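PDB 6AOK: Ceg4 from Legionella pneumophila subsp. pneumophila, which acts as a HAD-like phosphotyrosine phosphatase effector that attenuates the activation of eukaryotic MAPK pathways, the chain here being its N-terminal, magnesium-binding phosphatase domain. Local coordinates for residues R158-Y172 / V179-R193. Sequence-based numbering, arbitrary orientation. Where two conformers were deposited one is given.
With MG (magnesium ion), chain B.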
ATOM      1  N   ARG A 158      -9.029 -18.505   3.119  1.00 39.26           N
ATOM      2  CA  ARG A 158      -9.219 -17.812   4.390  1.00 38.47           C
ATOM      3  C   ARG A 158      -7.883 -17.542   5.079  1.00 33.53           C
ATOM      4  O   ARG A 158      -6.978 -18.383   5.088  1.00 35.37           O
ATOM      5  CB  ARG A 158     -10.125 -18.665   5.285  1.00 44.55           C
ATOM      6  CG  ARG A 158     -10.119 -18.335   6.751  1.00 47.57           C
ATOM      7  CD  ARG A 158     -11.496 -18.613   7.322  1.00 52.77           C
ATOM      8  NE  ARG A 158     -12.467 -17.698   6.747  1.00 54.21           N
ATOM      9  CZ  ARG A 158     -12.982 -16.663   7.398  1.00 55.54           C
ATOM     10  NH1 ARG A 158     -12.648 -16.440   8.662  1.00 56.69           N
ATOM     11  NH2 ARG A 158     -13.848 -15.862   6.793  1.00 55.16           N
ATOM     12  N   ALA A 159      -7.763 -16.356   5.647  1.00 26.47           N
ATOM     13  CA  ALA A 159      -6.519 -15.949   6.282  1.00 25.33           C
ATOM     14  C   ALA A 159      -6.422 -16.527   7.694  1.00 26.08           C
ATOM     15  O   ALA A 159      -7.432 -16.700   8.390  1.00 27.36           O
ATOM     16  CB  ALA A 159      -6.440 -14.413   6.365  1.00 20.13           C
ATOM     17  N   ASN A 160      -5.203 -16.853   8.102  1.00 24.09           N
ATOM     18  CA  ASN A 160      -4.926 -17.004   9.524  1.00 26.11           C
ATOM     19  C   ASN A 160      -4.763 -15.640  10.193  1.00 24.84           C
ATOM     20  O   ASN A 160      -5.056 -15.486  11.382  1.00 23.76           O
ATOM     21  CB  ASN A 160      -3.668 -17.872   9.726  1.00 31.00           C
ATOM     22  CG  ASN A 160      -3.813 -19.258   9.117  1.00 37.17           C
ATOM     23  OD1 ASN A 160      -3.563 -19.474   7.923  1.00 37.21           O
ATOM     24  ND2 ASN A 160      -4.246 -20.202   9.932  1.00 43.13           N
ATOM     25  N   ARG A 161      -4.386 -14.625   9.433  1.00 21.98           N
ATOM     26  CA  ARG A 161      -4.195 -13.291   9.976  0.53 21.84           C
ATOM     27  C   ARG A 161      -4.599 -12.263   8.937  1.00 19.20           C
ATOM     28  O   ARG A 161      -4.237 -12.399   7.765  1.00 17.16           O
ATOM     29  CB  ARG A 161      -2.735 -13.085  10.374  0.53 24.62           C
ATOM     30  CG  ARG A 161      -2.500 -11.857  11.205  0.53 26.42           C
ATOM     31  CD  ARG A 161      -1.592 -12.187  12.400  0.53 29.74           C
ATOM     32  NE  ARG A 161      -1.758 -13.528  12.957  0.53 33.21           N
ATOM     33  CZ  ARG A 161      -2.852 -13.958  13.574  0.53 34.14           C
ATOM     34  NH1 ARG A 161      -3.904 -13.159  13.664  0.53 32.78           N
ATOM     35  NH2 ARG A 161      -2.905 -15.188  14.066  0.53 35.22           N
ATOM     36  N   VAL A 162      -5.340 -11.241   9.365  1.00 15.32           N
ATOM     37  CA  VAL A 162      -5.701 -10.123   8.497  1.00 13.85           C
ATOM     38  C   VAL A 162      -5.139  -8.875   9.135  1.00 16.36           C
ATOM     39  O   VAL A 162      -5.473  -8.578  10.288  1.00 18.84           O
ATOM     40  CB  VAL A 162      -7.228  -9.994   8.315  1.00 13.53           C
ATOM     41  CG1 VAL A 162      -7.552  -8.790   7.397  1.00 13.12           C
ATOM     42  CG2 VAL A 162      -7.858 -11.361   7.812  1.00 14.80           C
ATOM     43  N   TYR A 163      -4.286  -8.142   8.391  1.00 12.42           N
ATOM     44  CA  TYR A 163      -3.763  -6.835   8.815  1.00 13.37           C
ATOM     45  C   TYR A 163      -4.639  -5.717   8.262  1.00 14.65           C
ATOM     46  O   TYR A 163      -5.052  -5.767   7.094  1.00 15.09           O
ATOM     47  CB  TYR A 163      -2.349  -6.609   8.298  1.00 15.27           C
ATOM     48  CG  TYR A 163      -1.343  -7.269   9.196  1.00 16.95           C
ATOM     49  CD1 TYR A 163      -1.158  -8.630   9.153  1.00 19.15           C
ATOM     50  CD2 TYR A 163      -0.594  -6.533  10.080  1.00 18.64           C
ATOM     51  CE1 TYR A 163      -0.246  -9.232   9.969  1.00 21.41           C
ATOM     52  CE2 TYR A 163       0.305  -7.124  10.904  1.00 20.19           C
ATOM     53  CZ  TYR A 163       0.489  -8.493  10.847  1.00 23.25           C
ATOM     54  OH  TYR A 163       1.401  -9.131  11.701  1.00 23.94           O
ATOM     55  N   ILE A 164      -4.916  -4.715   9.105  1.00 14.34           N
ATOM     56  CA  ILE A 164      -5.643  -3.510   8.704  1.00 13.68           C
ATOM     57  C   ILE A 164      -4.849  -2.307   9.175  1.00 15.06           C
ATOM     58  O   ILE A 164      -4.614  -2.165  10.377  1.00 14.18           O
ATOM     59  CB  ILE A 164      -7.051  -3.448   9.293  1.00 11.78           C
ATOM     60  CG1 ILE A 164      -7.775  -4.775   9.028  1.00 15.42           C
ATOM     61  CG2 ILE A 164      -7.798  -2.252   8.681  1.00 10.48           C
ATOM     62  CD1 ILE A 164      -9.037  -5.001   9.936  1.00 15.93           C
ATOM     63  N   LEU A 165      -4.429  -1.453   8.230  1.00 14.75           N
ATOM     64  CA  LEU A 165      -3.583  -0.307   8.555  1.00 13.56           C
ATOM     65  C   LEU A 165      -4.191   0.914   7.922  1.00 12.86           C
ATOM     66  O   LEU A 165      -4.428   0.919   6.705  1.00 13.42           O
ATOM     67  CB  LEU A 165      -2.155  -0.490   8.034  1.00 14.01           C
ATOM     68  CG  LEU A 165      -1.528  -1.738   8.638  1.00 17.02           C
ATOM     69  CD1 LEU A 165      -1.497  -2.803   7.568  1.00 20.35           C
ATOM     70  CD2 LEU A 165      -0.139  -1.485   9.212  1.00 18.63           C
ATOM     71  N   ASP A 166      -4.447   1.948   8.722  1.00 10.63           N
ATOM     72  CA  ASP A 166      -4.961   3.192   8.126  1.00 10.85           C
ATOM     73  C   ASP A 166      -4.735   4.346   9.094  1.00 11.94           C
ATOM     74  O   ASP A 166      -4.953   4.205  10.303  1.00 12.43           O
ATOM     75  CB  ASP A 166      -6.459   3.072   7.773  1.00 13.62           C
ATOM     76  CG  ASP A 166      -6.883   4.007   6.652  1.00 15.54           C
ATOM     77  OD1 ASP A 166      -6.539   5.209   6.727  1.00 15.56           O
ATOM     78  OD2 ASP A 166      -7.590   3.554   5.691  1.00 16.17           O
ATOM     79  N   ASP A 167      -4.300   5.492   8.562  1.00 12.62           N
ATOM     80  CA  ASP A 167      -4.180   6.640   9.446  1.00 14.00           C
ATOM     81  C   ASP A 167      -5.488   7.397   9.639  1.00 15.35           C
ATOM     82  O   ASP A 167      -5.555   8.238  10.532  1.00 15.95           O
ATOM     83  CB  ASP A 167      -3.082   7.631   8.953  1.00 15.03           C
ATOM     84  CG  ASP A 167      -3.410   8.251   7.575  1.00 19.33           C
ATOM     85  OD1 ASP A 167      -3.666   7.495   6.602  1.00 18.24           O
ATOM     86  OD2 ASP A 167      -3.453   9.501   7.439  1.00 20.49           O
ATOM     87  N   SER A 168      -6.497   7.149   8.834  1.00 13.80           N
ATOM     88  CA  SER A 168      -7.772   7.816   9.002  1.00 14.53           C
ATOM     89  C   SER A 168      -8.690   6.974   9.887  1.00 14.56           C
ATOM     90  O   SER A 168      -9.031   5.861   9.506  1.00 13.22           O
ATOM     91  CB  SER A 168      -8.425   8.029   7.634  1.00 16.28           C
ATOM     92  OG  SER A 168      -9.833   8.116   7.768  1.00 19.89           O
ATOM     93  N   PRO A 169      -9.158   7.473  11.023  1.00 17.01           N
ATOM     94  CA  PRO A 169     -10.060   6.637  11.864  1.00 16.91           C
ATOM     95  C   PRO A 169     -11.331   6.168  11.162  1.00 16.27           C
ATOM     96  O   PRO A 169     -11.764   5.022  11.354  1.00 15.03           O
ATOM     97  CB  PRO A 169     -10.392   7.573  13.034  1.00 18.94           C
ATOM     98  CG  PRO A 169      -9.251   8.517  13.090  1.00 21.78           C
ATOM     99  CD  PRO A 169      -8.800   8.741  11.658  1.00 19.06           C
ATOM    100  N   THR A 170     -11.974   7.044  10.376  1.00 15.16           N
ATOM    101  CA  THR A 170     -13.202   6.654   9.678  1.00 17.11           C
ATOM    102  C   THR A 170     -12.944   5.522   8.693  1.00 15.56           C
ATOM    103  O   THR A 170     -13.720   4.543   8.594  1.00 15.54           O
ATOM    104  CB  THR A 170     -13.790   7.877   8.942  1.00 19.91           C
ATOM    105  OG1 THR A 170     -14.159   8.870   9.896  1.00 26.37           O
ATOM    106  CG2 THR A 170     -15.027   7.496   8.177  1.00 22.97           C
ATOM    107  N   ASP A 171     -11.878   5.643   7.917  1.00 12.66           N
ATOM    108  CA  ASP A 171     -11.591   4.618   6.917  1.00 12.12           C
ATOM    109  C   ASP A 171     -11.120   3.322   7.572  1.00 10.94           C
ATOM    110  O   ASP A 171     -11.530   2.222   7.160  1.00 10.33           O
ATOM    111  CB  ASP A 171     -10.573   5.142   5.909  1.00 16.97           C
ATOM    112  CG  ASP A 171     -11.154   6.265   5.021  1.00 24.42           C
ATOM    113  OD1 ASP A 171     -12.192   6.051   4.381  1.00 25.87           O
ATOM    114  OD2 ASP A 171     -10.561   7.355   4.961  1.00 28.45           O
ATOM    115  N   TYR A 172     -10.315   3.428   8.637  1.00 11.12           N
ATOM    116  CA  TYR A 172      -9.952   2.245   9.417  1.00 10.85           C
ATOM    117  C   TYR A 172     -11.200   1.494   9.881  1.00 11.06           C
ATOM    118  O   TYR A 172     -11.332   0.267   9.689  1.00 10.66           O
ATOM    119  CB  TYR A 172      -9.116   2.676  10.637  1.00 11.62           C
ATOM    120  CG  TYR A 172      -8.770   1.499  11.531  1.00 14.00           C
ATOM    121  CD1 TYR A 172      -7.625   0.747  11.308  1.00 13.40           C
ATOM    122  CD2 TYR A 172      -9.598   1.128  12.565  1.00 14.81           C
ATOM    123  CE1 TYR A 172      -7.320  -0.321  12.110  1.00 13.25           C
ATOM    124  CE2 TYR A 172      -9.292   0.077  13.384  1.00 15.49           C
ATOM    125  CZ  TYR A 172      -8.135  -0.638  13.151  1.00 16.20           C
ATOM    126  OH  TYR A 172      -7.844  -1.720  13.958  1.00 18.19           O
ATOM    127  N   VAL A 179     -14.043  -6.546   7.620  1.00 12.07           N
ATOM    128  CA  VAL A 179     -13.307  -7.752   7.980  1.00 17.55           C
ATOM    129  C   VAL A 179     -14.099  -8.565   9.004  1.00 21.16           C
ATOM    130  O   VAL A 179     -14.182  -9.787   8.898  1.00 14.93           O
ATOM    131  CB  VAL A 179     -11.905  -7.372   8.496  1.00 12.05           C
ATOM    132  CG1 VAL A 179     -11.215  -8.599   9.135  1.00 13.84           C
ATOM    133  CG2 VAL A 179     -11.031  -6.848   7.347  1.00 11.20           C
ATOM    134  N   LYS A 180     -14.666  -7.906  10.026  1.00 14.14           N
ATOM    135  CA  LYS A 180     -15.478  -8.638  10.991  0.50 15.65           C
ATOM    136  C   LYS A 180     -16.744  -9.182  10.338  1.00 16.46           C
ATOM    137  O   LYS A 180     -17.207 -10.251  10.703  1.00 17.93           O
ATOM    138  CB  LYS A 180     -15.826  -7.751  12.184  0.50 18.66           C
ATOM    139  CG  LYS A 180     -14.651  -7.404  13.085  0.50 20.21           C
ATOM    140  CD  LYS A 180     -15.135  -6.470  14.204  0.50 23.00           C
ATOM    141  CE  LYS A 180     -13.999  -5.992  15.066  0.50 24.17           C
ATOM    142  NZ  LYS A 180     -13.391  -7.087  15.870  0.50 25.74           N
ATOM    143  N   GLY A 181     -17.282  -8.476   9.349  1.00 18.10           N
ATOM    144  CA  GLY A 181     -18.453  -8.985   8.632  1.00 18.09           C
ATOM    145  C   GLY A 181     -18.144 -10.123   7.687  1.00 20.37           C
ATOM    146  O   GLY A 181     -19.045 -10.610   6.983  1.00 18.81           O
ATOM    147  N   LYS A 182     -16.874 -10.528   7.617  1.00 16.72           N
ATOM    148  CA  LYS A 182     -16.500 -11.731   6.881  1.00 18.87           C
ATOM    149  C   LYS A 182     -16.003 -12.838   7.815  1.00 20.87           C
ATOM    150  O   LYS A 182     -15.361 -13.799   7.368  1.00 22.45           O
ATOM    151  CB  LYS A 182     -15.467 -11.392   5.816  1.00 16.61           C
ATOM    152  CG  LYS A 182     -16.068 -10.610   4.638  1.00 16.17           C
ATOM    153  CD  LYS A 182     -17.002 -11.525   3.772  1.00 19.22           C
ATOM    154  CE  LYS A 182     -17.993 -10.713   2.893  1.00 20.89           C
ATOM    155  NZ  LYS A 182     -19.140 -10.196   3.749  1.00 21.75           N
ATOM    156  N   GLY A 183     -16.355 -12.763   9.101  1.00 19.41           N
ATOM    157  CA  GLY A 183     -16.136 -13.869  10.003  1.00 21.06           C
ATOM    158  C   GLY A 183     -14.818 -13.876  10.745  1.00 20.73           C
ATOM    159  O   GLY A 183     -14.587 -14.774  11.530  1.00 24.28           O
ATOM    160  N   TYR A 184     -13.951 -12.901  10.548  1.00 20.15           N
ATOM    161  CA  TYR A 184     -12.696 -12.876  11.282  1.00 21.47           C
ATOM    162  C   TYR A 184     -12.901 -12.282  12.667  1.00 27.14           C
ATOM    163  O   TYR A 184     -13.652 -11.321  12.833  1.00 26.00           O
ATOM    164  CB  TYR A 184     -11.673 -12.034  10.505  1.00 17.05           C
ATOM    165  CG  TYR A 184     -11.262 -12.714   9.189  1.00 17.18           C
ATOM    166  CD1 TYR A 184     -10.306 -13.708   9.184  1.00 18.26           C
ATOM    167  CD2 TYR A 184     -11.872 -12.375   7.982  1.00 20.79           C
ATOM    168  CE1 TYR A 184      -9.941 -14.337   8.022  1.00 18.75           C
ATOM    169  CE2 TYR A 184     -11.510 -13.010   6.807  1.00 21.73           C
ATOM    170  CZ  TYR A 184     -10.541 -13.997   6.848  1.00 21.70           C
ATOM    171  OH  TYR A 184     -10.173 -14.670   5.706  1.00 23.28           O
ATOM    172  N   ASN A 185     -12.205 -12.853  13.650  0.64 32.99           N
ATOM    173  CA  ASN A 185     -12.290 -12.458  15.047  0.64 36.40           C
ATOM    174  C   ASN A 185     -10.964 -11.874  15.519  0.64 36.42           C
ATOM    175  O   ASN A 185      -9.948 -11.901  14.810  0.64 34.62           O
ATOM    176  CB  ASN A 185     -12.700 -13.644  15.927  0.64 40.50           C
ATOM    177  CG  ASN A 185     -11.887 -14.883  15.659  0.64 43.29           C
ATOM    178  OD1 ASN A 185     -10.686 -14.809  15.368  0.64 43.81           O
ATOM    179  ND2 ASN A 185     -12.525 -16.037  15.771  0.64 44.85           N
ATOM    180  N   GLU A 186     -10.988 -11.367  16.760  1.00 37.79           N
ATOM    181  CA  GLU A 186      -9.960 -10.440  17.221  1.00 36.51           C
ATOM    182  C   GLU A 186      -8.555 -11.003  17.100  1.00 31.55           C
ATOM    183  O   GLU A 186      -7.648 -10.290  16.697  1.00 31.84           O
ATOM    184  CB  GLU A 186     -10.253 -10.044  18.660  1.00 39.70           C
ATOM    185  CG  GLU A 186      -9.240  -9.134  19.237  1.00 39.34           C
ATOM    186  CD  GLU A 186      -9.358  -9.080  20.735  1.00 40.65           C
ATOM    187  OE1 GLU A 186      -9.730 -10.132  21.373  1.00 39.52           O
ATOM    188  OE2 GLU A 186      -9.054  -7.977  21.237  1.00 41.10           O
ATOM    189  N   GLU A 187      -8.353 -12.272  17.427  1.00 32.79           N
ATOM    190  CA  GLU A 187      -7.034 -12.846  17.351  1.00 36.38           C
ATOM    191  C   GLU A 187      -6.573 -13.082  15.937  1.00 33.08           C
ATOM    192  O   GLU A 187      -5.458 -13.340  15.692  1.00 32.96           O
ATOM    193  CB  GLU A 187      -6.888 -14.146  18.154  1.00 45.72           C
ATOM    194  CG  GLU A 187      -7.379 -15.436  17.524  1.00 52.93           C
ATOM    195  CD  GLU A 187      -8.699 -15.900  18.122  1.00 60.43           C
ATOM    196  OE1 GLU A 187      -8.962 -17.116  18.161  1.00 65.32           O
ATOM    197  OE2 GLU A 187      -9.487 -15.059  18.591  1.00 61.67           O
ATOM    198  N   GLU A 188      -7.495 -13.052  14.981  1.00 28.53           N
ATOM    199  CA  GLU A 188      -7.106 -13.141  13.589  1.00 25.28           C
ATOM    200  C   GLU A 188      -6.788 -11.784  13.002  1.00 23.47           C
ATOM    201  O   GLU A 188      -6.117 -11.713  11.973  1.00 26.14           O
ATOM    202  CB  GLU A 188      -8.213 -13.802  12.779  1.00 29.18           C
ATOM    203  CG  GLU A 188      -8.259 -15.294  12.973  1.00 34.98           C
ATOM    204  CD  GLU A 188      -9.613 -15.878  12.643  1.00 40.40           C
ATOM    205  OE1 GLU A 188     -10.644 -15.167  12.798  1.00 40.53           O
ATOM    206  OE2 GLU A 188      -9.653 -17.070  12.260  1.00 44.77           O
ATOM    207  N   ILE A 189      -7.205 -10.714  13.660  1.00 19.75           N
ATOM    208  CA  ILE A 189      -7.068  -9.356  13.129  1.00 18.50           C
ATOM    209  C   ILE A 189      -5.927  -8.637  13.839  1.00 17.59           C
ATOM    210  O   ILE A 189      -5.875  -8.610  15.072  1.00 17.16           O
ATOM    211  CB  ILE A 189      -8.370  -8.568  13.306  1.00 19.82           C
ATOM    212  CG1 ILE A 189      -9.519  -9.256  12.570  1.00 19.90           C
ATOM    213  CG2 ILE A 189      -8.192  -7.110  12.847  1.00 20.96           C
ATOM    214  CD1 ILE A 189     -10.904  -8.816  12.995  1.00 21.71           C
ATOM    215  N   ARG A 190      -5.041  -8.019  13.064  1.00 14.70           N
ATOM    216  CA  ARG A 190      -4.000  -7.147  13.590  1.00 20.27           C
ATOM    217  C   ARG A 190      -4.293  -5.777  12.990  1.00 16.70           C
ATOM    218  O   ARG A 190      -3.964  -5.537  11.817  1.00 13.66           O
ATOM    219  CB  ARG A 190      -2.605  -7.630  13.185  1.00 24.32           C
ATOM    220  CG  ARG A 190      -2.217  -9.038  13.699  1.00 29.77           C
ATOM    221  CD  ARG A 190      -1.846  -9.014  15.161  1.00 36.26           C
ATOM    222  NE  ARG A 190      -1.239 -10.277  15.590  1.00 43.85           N
ATOM    223  CZ  ARG A 190      -1.923 -11.330  16.049  1.00 51.05           C
ATOM    224  NH1 ARG A 190      -3.259 -11.271  16.150  1.00 52.09           N
ATOM    225  NH2 ARG A 190      -1.274 -12.440  16.431  1.00 53.27           N
ATOM    226  N   GLY A 191      -4.913  -4.901  13.774  1.00 14.46           N
ATOM    227  CA  GLY A 191      -5.358  -3.608  13.283  1.00 14.92           C
ATOM    228  C   GLY A 191      -4.482  -2.517  13.856  1.00 17.74           C
ATOM    229  O   GLY A 191      -4.197  -2.491  15.058  1.00 17.04           O
ATOM    230  N   TYR A 192      -4.047  -1.601  12.988  1.00 12.67           N
ATOM    231  CA  TYR A 192      -3.226  -0.480  13.408  1.00 13.35           C
ATOM    232  C   TYR A 192      -3.811   0.797  12.828  1.00 12.95           C
ATOM    233  O   TYR A 192      -3.867   0.969  11.605  1.00 12.02           O
ATOM    234  CB  TYR A 192      -1.775  -0.656  12.951  1.00 17.71           C
ATOM    235  CG  TYR A 192      -1.197  -1.938  13.446  1.00 18.34           C
ATOM    236  CD1 TYR A 192      -0.689  -2.044  14.746  1.00 20.26           C
ATOM    237  CD2 TYR A 192      -1.229  -3.074  12.642  1.00 21.57           C
ATOM    238  CE1 TYR A 192      -0.193  -3.211  15.219  1.00 22.09           C
ATOM    239  CE2 TYR A 192      -0.718  -4.291  13.121  1.00 23.21           C
ATOM    240  CZ  TYR A 192      -0.196  -4.324  14.403  1.00 23.52           C
ATOM    241  OH  TYR A 192       0.293  -5.486  14.888  1.00 27.71           O
ATOM    242  N   ARG A 193      -4.181   1.689  13.703  1.00 14.97           N
ATOM    243  CA  ARG A 193      -4.685   3.013  13.366  1.00 15.33           C
ATOM    244  C   ARG A 193      -3.678   3.962  14.008  1.00 15.53           C
ATOM    245  O   ARG A 193      -3.735   4.222  15.209  1.00 16.99           O
ATOM    246  CB  ARG A 193      -6.078   3.232  13.951  1.00 14.62           C
ATOM    247  CG  ARG A 193      -6.949   4.181  13.145  1.00 15.80           C
ATOM    248  CD  ARG A 193      -6.310   5.556  13.032  1.00 15.30           C
ATOM    249  NE  ARG A 193      -6.192   6.211  14.332  1.00 17.41           N
ATOM    250  CZ  ARG A 193      -5.548   7.355  14.535  1.00 21.59           C
ATOM    251  NH1 ARG A 193      -5.490   7.880  15.752  1.00 26.34           N
ATOM    252  NH2 ARG A 193      -4.960   7.977  13.522  1.00 21.99           N
TER
HETATM  253 MG    MG B 301      -4.161   7.779   4.583  1.00 12.68          MG
HETATM  254  O   HOH W   1       1.976  -7.498  13.740  1.00 32.85           O
HETATM  255  O   HOH W   2      -6.130   7.361   5.196  1.00 13.56           O
HETATM  256  O   HOH W   3      -4.267   9.822   5.112  1.00 14.13           O
HETATM  257  O   HOH W   4      -5.059   8.155   2.783  1.00 12.78           O
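Strands 161-165 and 189-192 pair in parallel at one edge of the central sheet, closing the beta-alpha-beta unit whose crossover is helix 169-180. Five backbone hydrogen bonds, from Val162 N to Glu188 O through Asp166 N to Tyr192 O, fix the register. On the face under helix 169-180, beta-branched residues fill the space beneath the crossover: Ile164 CD1 meets Val179 CG2 tip to tip at 3.8 Å. Gly191 leaves room for Tyr172, whose OH lies 3.2 Å from Gly191 CA, while Arg193 CB covers one face of that ring. On the other face, under helix 201-211, Arg190 CB lies over the Tyr163 ring, and one water bridges the hydroxyls of Tyr163 and Tyr192.

Where the two strands begin, the ring of Tyr184, from the loop leading into strand 189-192, is sandwiched: Val162 CG2 sits 3.6 Å from its centroid, and the Arg158 guanidinium stacks on the opposite face, planes 11° apart. With CG beside its own backbone N (chi1 -68°), Tyr184 extends its hydroxyl to accept a nearly straight bond from Ala159 N (2.9 Å, 173°). Arg158 NH2 also donates in its guanidinium plane to Lys182 O at 2.6 Å.

Just past strand 161-165, Asp167 OD1 binds magnesium at 2.1 Å, alongside Asp18, Asp20 O and three waters. Arg193 NH2 reaches Asp167 O in a bent bond from above the carbonyl plane and also binds Asn195. Arg193, just past the edge strand, thus links that sheet end to a metal ligand's backbone, and would probably add modestly to the positive potential there.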